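Local coordinates for xylan esterase 1 (Thermoanaerobacterium sp. 'JW/SL YS485', PDB 3FCY), which probably hydrolyses acetyl esters on xylan and related substrates, as a calcium-binding, hexameric member of carbohydrate esterase family 7 with an alpha/beta-hydrolase fold, at residues D255-R258 against R263-R266; S149-G154 against I164-D169. One frame throughout, in Å; residues are numbered along the deposited sequence.

Contact 1 of 2, residues D255-R258 against R263-R266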
loop_
_atom_site.group_PDB
_atom_site.type_symbol
_atom_site.label_atom_id
_atom_site.label_comp_id
_atom_site.label_asym_id
_atom_site.label_seq_id
_atom_site.Cartn_x
_atom_site.Cartn_y
_atom_site.Cartn_z
ATOM N N ASP A 255 -20.399 -6.247 -2.475
ATOM C CA ASP A 255 -21.023 -5.242 -3.336
ATOM C C ASP A 255 -22.531 -5.456 -3.376
ATOM O O ASP A 255 -23.310 -4.501 -3.309
ATOM C CB ASP A 255 -20.491 -5.321 -4.772
ATOM C CG ASP A 255 -19.025 -4.927 -4.889
ATOM O OD1 ASP A 255 -18.468 -4.355 -3.930
ATOM O OD2 ASP A 255 -18.436 -5.186 -5.959
ATOM N N TYR A 256 -22.940 -6.715 -3.501
ATOM C CA TYR A 256 -24.358 -7.033 -3.554
ATOM C C TYR A 256 -25.116 -6.495 -2.345
ATOM O O TYR A 256 -26.109 -5.786 -2.492
ATOM C CB TYR A 256 -24.585 -8.541 -3.640
ATOM C CG TYR A 256 -26.054 -8.865 -3.703
ATOM C CD1 TYR A 256 -26.759 -8.758 -4.902
ATOM C CD2 TYR A 256 -26.762 -9.190 -2.548
ATOM C CE1 TYR A 256 -28.134 -8.962 -4.948
ATOM C CE2 TYR A 256 -28.139 -9.395 -2.582
ATOM C CZ TYR A 256 -28.817 -9.280 -3.782
ATOM O OH TYR A 256 -30.178 -9.478 -3.813
ATOM N N PHE A 257 -24.658 -6.849 -1.148
ATOM C CA PHE A 257 -25.315 -6.389 0.069
ATOM C C PHE A 257 -25.298 -4.866 0.201
ATOM O O PHE A 257 -26.308 -4.255 0.552
ATOM C CB PHE A 257 -24.661 -7.029 1.297
ATOM C CG PHE A 257 -25.153 -8.421 1.585
ATOM C CD1 PHE A 257 -26.426 -8.626 2.111
ATOM C CD2 PHE A 257 -24.357 -9.531 1.304
ATOM C CE1 PHE A 257 -26.902 -9.918 2.353
ATOM C CE2 PHE A 257 -24.824 -10.825 1.542
ATOM C CZ PHE A 257 -26.098 -11.018 2.067
ATOM N N ARG A 258 -24.155 -4.254 -0.084
ATOM C CA ARG A 258 -24.031 -2.805 0.013
ATOM C C ARG A 258 -25.068 -2.089 -0.845
ATOM O O ARG A 258 -25.635 -1.072 -0.437
ATOM C CB ARG A 258 -22.625 -2.359 -0.407
ATOM C CG ARG A 258 -21.540 -2.582 0.652
ATOM C CD ARG A 258 -20.142 -2.290 0.102
ATOM N NE ARG A 258 -19.944 -0.891 -0.275
ATOM C CZ ARG A 258 -19.567 0.075 0.562
ATOM N NH1 ARG A 258 -19.340 -0.194 1.841
ATOM N NH2 ARG A 258 -19.413 1.314 0.116
ATOM N N ARG A 263 -28.713 -3.367 5.119
ATOM C CA ARG A 263 -28.872 -3.737 6.519
ATOM C C ARG A 263 -29.084 -5.232 6.722
ATOM O O ARG A 263 -29.452 -5.679 7.812
ATOM C CB ARG A 263 -30.003 -2.932 7.162
ATOM C CG ARG A 263 -29.715 -1.432 7.175
ATOM C CD ARG A 263 -30.493 -0.701 8.257
ATOM N NE ARG A 263 -31.927 -0.961 8.189
ATOM C CZ ARG A 263 -32.684 -0.727 7.121
ATOM N NH1 ARG A 263 -32.148 -0.225 6.016
ATOM N NH2 ARG A 263 -33.984 -0.989 7.163
ATOM N N HIS A 264 -28.835 -5.998 5.665
ATOM C CA HIS A 264 -28.955 -7.453 5.698
ATOM C C HIS A 264 -30.301 -8.000 6.154
ATOM O O HIS A 264 -30.366 -8.927 6.965
ATOM C CB HIS A 264 -27.838 -8.047 6.567
ATOM C CG HIS A 264 -26.496 -8.031 5.907
ATOM N ND1 HIS A 264 -25.666 -9.132 5.880
ATOM C CD2 HIS A 264 -25.845 -7.053 5.232
ATOM C CE1 HIS A 264 -24.564 -8.833 5.216
ATOM N NE2 HIS A 264 -24.647 -7.578 4.813
ATOM N N GLU A 265 -31.375 -7.435 5.618
ATOM C CA GLU A 265 -32.715 -7.875 5.965
ATOM C C GLU A 265 -33.079 -9.150 5.210
ATOM O O GLU A 265 -34.038 -9.832 5.563
ATOM C CB GLU A 265 -33.723 -6.766 5.650
ATOM C CG GLU A 265 -33.600 -5.561 6.571
ATOM C CD GLU A 265 -34.549 -4.436 6.205
ATOM O OE1 GLU A 265 -34.756 -3.537 7.050
ATOM O OE2 GLU A 265 -35.079 -4.442 5.074
ATOM N N ARG A 266 -32.304 -9.472 4.177
ATOM C CA ARG A 266 -32.553 -10.673 3.377
ATOM C C ARG A 266 -31.322 -11.579 3.362
ATOM O O ARG A 266 -31.151 -12.396 2.463
ATOM C CB ARG A 266 -32.919 -10.279 1.942
ATOM C CG ARG A 266 -34.115 -9.340 1.852
ATOM C CD ARG A 266 -34.463 -9.003 0.413
ATOM N NE ARG A 266 -33.406 -8.256 -0.266
ATOM C CZ ARG A 266 -32.667 -8.733 -1.264
ATOM N NH1 ARG A 266 -32.860 -9.969 -1.707
ATOM N NH2 ARG A 266 -31.751 -7.962 -1.840
#
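One face of the Phe-257 ring is covered by the imidazole of His-264, an offset stack with centroids 3.9 Å apart and planes 16° from parallel. The imidazole is shifted toward the CG-CD1 side of the phenyl, where NE2 of His-264 lies 3.4 Å from CG of Phe-257. At the edge of the Arg-266 guanidinium sits the hydroxyl of Tyr-256: NH2 of Arg-266 donates to OH of Tyr-256 at 2.9 Å, nearly straight at 165° and close to the guanidinium plane, while NH1 adds a weak bond. Tyr-256 extends from helix 251-260 with CG anti to the backbone N, and a bend at chi3 brings the arginine across it, the two planes 72° apart. Asp-169 also grips the hydroxyl, and Phe-260 O takes a bond from Arg-266 NH2. With an alanine in place of Phe-257, the imidazole would probably lose its aromatic partner and a gap would open over that face, though both nitrogens would stay tied. His-264 ND1 bonds Glu-267 and NE2 bonds Asp-324 of the second subunit, holding the ring between two carboxylates, which probably favours the doubly protonated imidazole; the NE2 bond ties the loop between helices 251-260 and 267-274 to that subunit.

Contact 2 of 2, residues S149-G154 against I164-D169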
loop_
_atom_site.group_PDB
_atom_site.type_symbol
_atom_site.label_atom_id
_atom_site.label_comp_id
_atom_site.label_asym_id
_atom_site.label_seq_id
_atom_site.Cartn_x
_atom_site.Cartn_y
_atom_site.Cartn_z
ATOM N N SER A 149 -16.267 -18.324 -24.894
ATOM C CA SER A 149 -17.564 -18.921 -24.591
ATOM C C SER A 149 -18.600 -17.827 -24.379
ATOM O O SER A 149 -18.332 -16.803 -23.748
ATOM C CB SER A 149 -17.483 -19.820 -23.356
ATOM O OG SER A 149 -16.776 -21.009 -23.666
ATOM N N GLN A 150 -19.793 -18.066 -24.905
ATOM C CA GLN A 150 -20.881 -17.102 -24.829
ATOM C C GLN A 150 -21.769 -17.141 -23.586
ATOM O O GLN A 150 -22.087 -18.206 -23.056
ATOM C CB GLN A 150 -21.734 -17.257 -26.094
ATOM C CG GLN A 150 -23.107 -16.620 -26.072
ATOM C CD GLN A 150 -23.872 -16.925 -27.355
ATOM O OE1 GLN A 150 -23.733 -18.008 -27.926
ATOM N NE2 GLN A 150 -24.690 -15.976 -27.805
ATOM N N ASP A 151 -22.138 -15.948 -23.123
ATOM C CA ASP A 151 -23.046 -15.756 -21.993
ATOM C C ASP A 151 -24.203 -15.011 -22.648
ATOM O O ASP A 151 -24.085 -13.821 -22.961
ATOM C CB ASP A 151 -22.410 -14.882 -20.901
ATOM C CG ASP A 151 -23.406 -14.470 -19.813
ATOM O OD1 ASP A 151 -24.511 -15.050 -19.748
ATOM O OD2 ASP A 151 -23.078 -13.571 -19.006
ATOM N N VAL A 152 -25.304 -15.719 -22.887
ATOM C CA VAL A 152 -26.469 -15.127 -23.535
ATOM C C VAL A 152 -27.181 -14.108 -22.651
ATOM O O VAL A 152 -28.066 -13.388 -23.113
ATOM C CB VAL A 152 -27.488 -16.216 -23.973
ATOM C CG1 VAL A 152 -26.857 -17.129 -25.019
ATOM C CG2 VAL A 152 -27.949 -17.025 -22.770
ATOM N N GLY A 153 -26.785 -14.046 -21.383
ATOM C CA GLY A 153 -27.399 -13.105 -20.464
ATOM C C GLY A 153 -28.898 -13.294 -20.330
ATOM O O GLY A 153 -29.387 -14.420 -20.202
ATOM N N GLY A 154 -29.634 -12.187 -20.356
ATOM C CA GLY A 154 -31.076 -12.262 -20.232
ATOM C C GLY A 154 -31.501 -12.417 -18.786
ATOM O O GLY A 154 -32.479 -13.096 -18.488
ATOM N N ILE A 164 -20.839 -14.636 -9.787
ATOM C CA ILE A 164 -21.436 -15.325 -8.646
ATOM C C ILE A 164 -22.827 -14.767 -8.345
ATOM O O ILE A 164 -23.763 -15.525 -8.088
ATOM C CB ILE A 164 -20.572 -15.181 -7.379
ATOM C CG1 ILE A 164 -19.223 -15.875 -7.588
ATOM C CG2 ILE A 164 -21.305 -15.770 -6.172
ATOM C CD1 ILE A 164 -18.288 -15.765 -6.402
ATOM N N ILE A 165 -22.956 -13.440 -8.368
ATOM C CA ILE A 165 -24.237 -12.796 -8.098
ATOM C C ILE A 165 -25.036 -12.545 -9.372
ATOM O O ILE A 165 -26.111 -11.957 -9.323
ATOM C CB ILE A 165 -24.060 -11.440 -7.366
ATOM C CG1 ILE A 165 -23.259 -10.469 -8.239
ATOM C CG2 ILE A 165 -23.364 -11.652 -6.028
ATOM C CD1 ILE A 165 -23.220 -9.053 -7.689
ATOM N N ARG A 166 -24.508 -12.982 -10.513
ATOM C CA ARG A 166 -25.195 -12.795 -11.789
ATOM C C ARG A 166 -26.460 -13.666 -11.819
ATOM O O ARG A 166 -26.379 -14.892 -11.790
ATOM C CB ARG A 166 -24.261 -13.168 -12.951
ATOM C CG ARG A 166 -24.772 -12.786 -14.345
ATOM C CD ARG A 166 -24.986 -11.271 -14.486
ATOM N NE ARG A 166 -23.768 -10.516 -14.198
ATOM C CZ ARG A 166 -22.767 -10.324 -15.054
ATOM N NH1 ARG A 166 -22.822 -10.822 -16.284
ATOM N NH2 ARG A 166 -21.689 -9.648 -14.668
ATOM N N GLY A 167 -27.621 -13.017 -11.868
ATOM C CA GLY A 167 -28.881 -13.738 -11.877
ATOM C C GLY A 167 -29.379 -14.031 -10.470
ATOM O O GLY A 167 -30.369 -14.747 -10.282
ATOM N N LEU A 168 -28.702 -13.472 -9.473
ATOM C CA LEU A 168 -29.083 -13.686 -8.081
ATOM C C LEU A 168 -30.465 -13.103 -7.752
ATOM O O LEU A 168 -31.189 -13.661 -6.928
ATOM C CB LEU A 168 -28.019 -13.093 -7.150
ATOM C CG LEU A 168 -28.197 -13.304 -5.640
ATOM C CD1 LEU A 168 -28.254 -14.794 -5.315
ATOM C CD2 LEU A 168 -27.047 -12.646 -4.903
ATOM N N ASP A 169 -30.830 -11.985 -8.381
ATOM C CA ASP A 169 -32.143 -11.376 -8.143
ATOM C C ASP A 169 -33.181 -11.885 -9.145
ATOM O O ASP A 169 -34.307 -11.391 -9.187
ATOM C CB ASP A 169 -32.085 -9.845 -8.244
ATOM C CG ASP A 169 -31.384 -9.202 -7.067
ATOM O OD1 ASP A 169 -31.476 -9.738 -5.941
ATOM O OD2 ASP A 169 -30.754 -8.141 -7.266
HETATM O O HOH W 1 -24.863 -12.041 -17.731
#
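OD2 of Asp-151 is gripped by a water, which donates to it at 2.7 Å, and by the hydroxyl of Thr-159 of the third subunit. The same water accepts from NH1 of Arg-166 at 2.8 Å and lies at the edge of the guanidinium, in its plane. Asp-151 and Arg-166 therefore meet chiefly through a shared solvent molecule: their direct approach, OD2 of Asp-151 to NH1 of Arg-166, is a long salt bridge of 3.9 Å. Carboxylate and guanidinium are turned only 19° from parallel, and the acid comes to the NH1 edge of the arginine rather than over its face.

The other carboxylate oxygen is used within its own loop. OD1 of Asp-151 accepts from the backbone N of Gly-153 at 3.0 Å, an Asx turn in which the N-H comes from well above the carboxylate plane. This bond restrains the rotation of the group that presents OD2 to the water. Arg-166 stands at the second position of a type II beta turn, closed by Leu-168 N to Ile-165 O at 3.0 Å, with Gly-167 at positive phi in the third. Bent at chi2 and chi3, its chain swings aside before NH1 returns. Its NH2 bonds the carbonyl of Thr-159 of the third subunit, and Leu-176 of helix 176-192 packs against both side chains.

Such an arrangement illustrates a buried, water-mediated ion pair: the opposite charges probably stabilise each other's ionised state, while one threonine of a neighbouring chain engages both members and ties two loop segments to the assembly.

Contact 2 comes first along the chain and contact 1 follows; their centres are about 20 Å apart, yet they touch through Tyr-256. Its OH lies 2.5 Å from OD1 of Asp-169, a probable hydrogen bond, and its CE1 packs 3.8 Å from CD2 of Leu-168, so the loop 164-169 rests against helix 251-260. Arg-166 of contact 2 lies about 7 Å, side chain to side chain, from Tyr-117, the predicted substrate-binding residue, and Tyr-256 of contact 1 farther off at about 11 Å. Joined through Tyr-256, the two contacts each meet a different neighbour, contact 1 the second subunit and contact 2, the closer to the predicted substrate residue, the third.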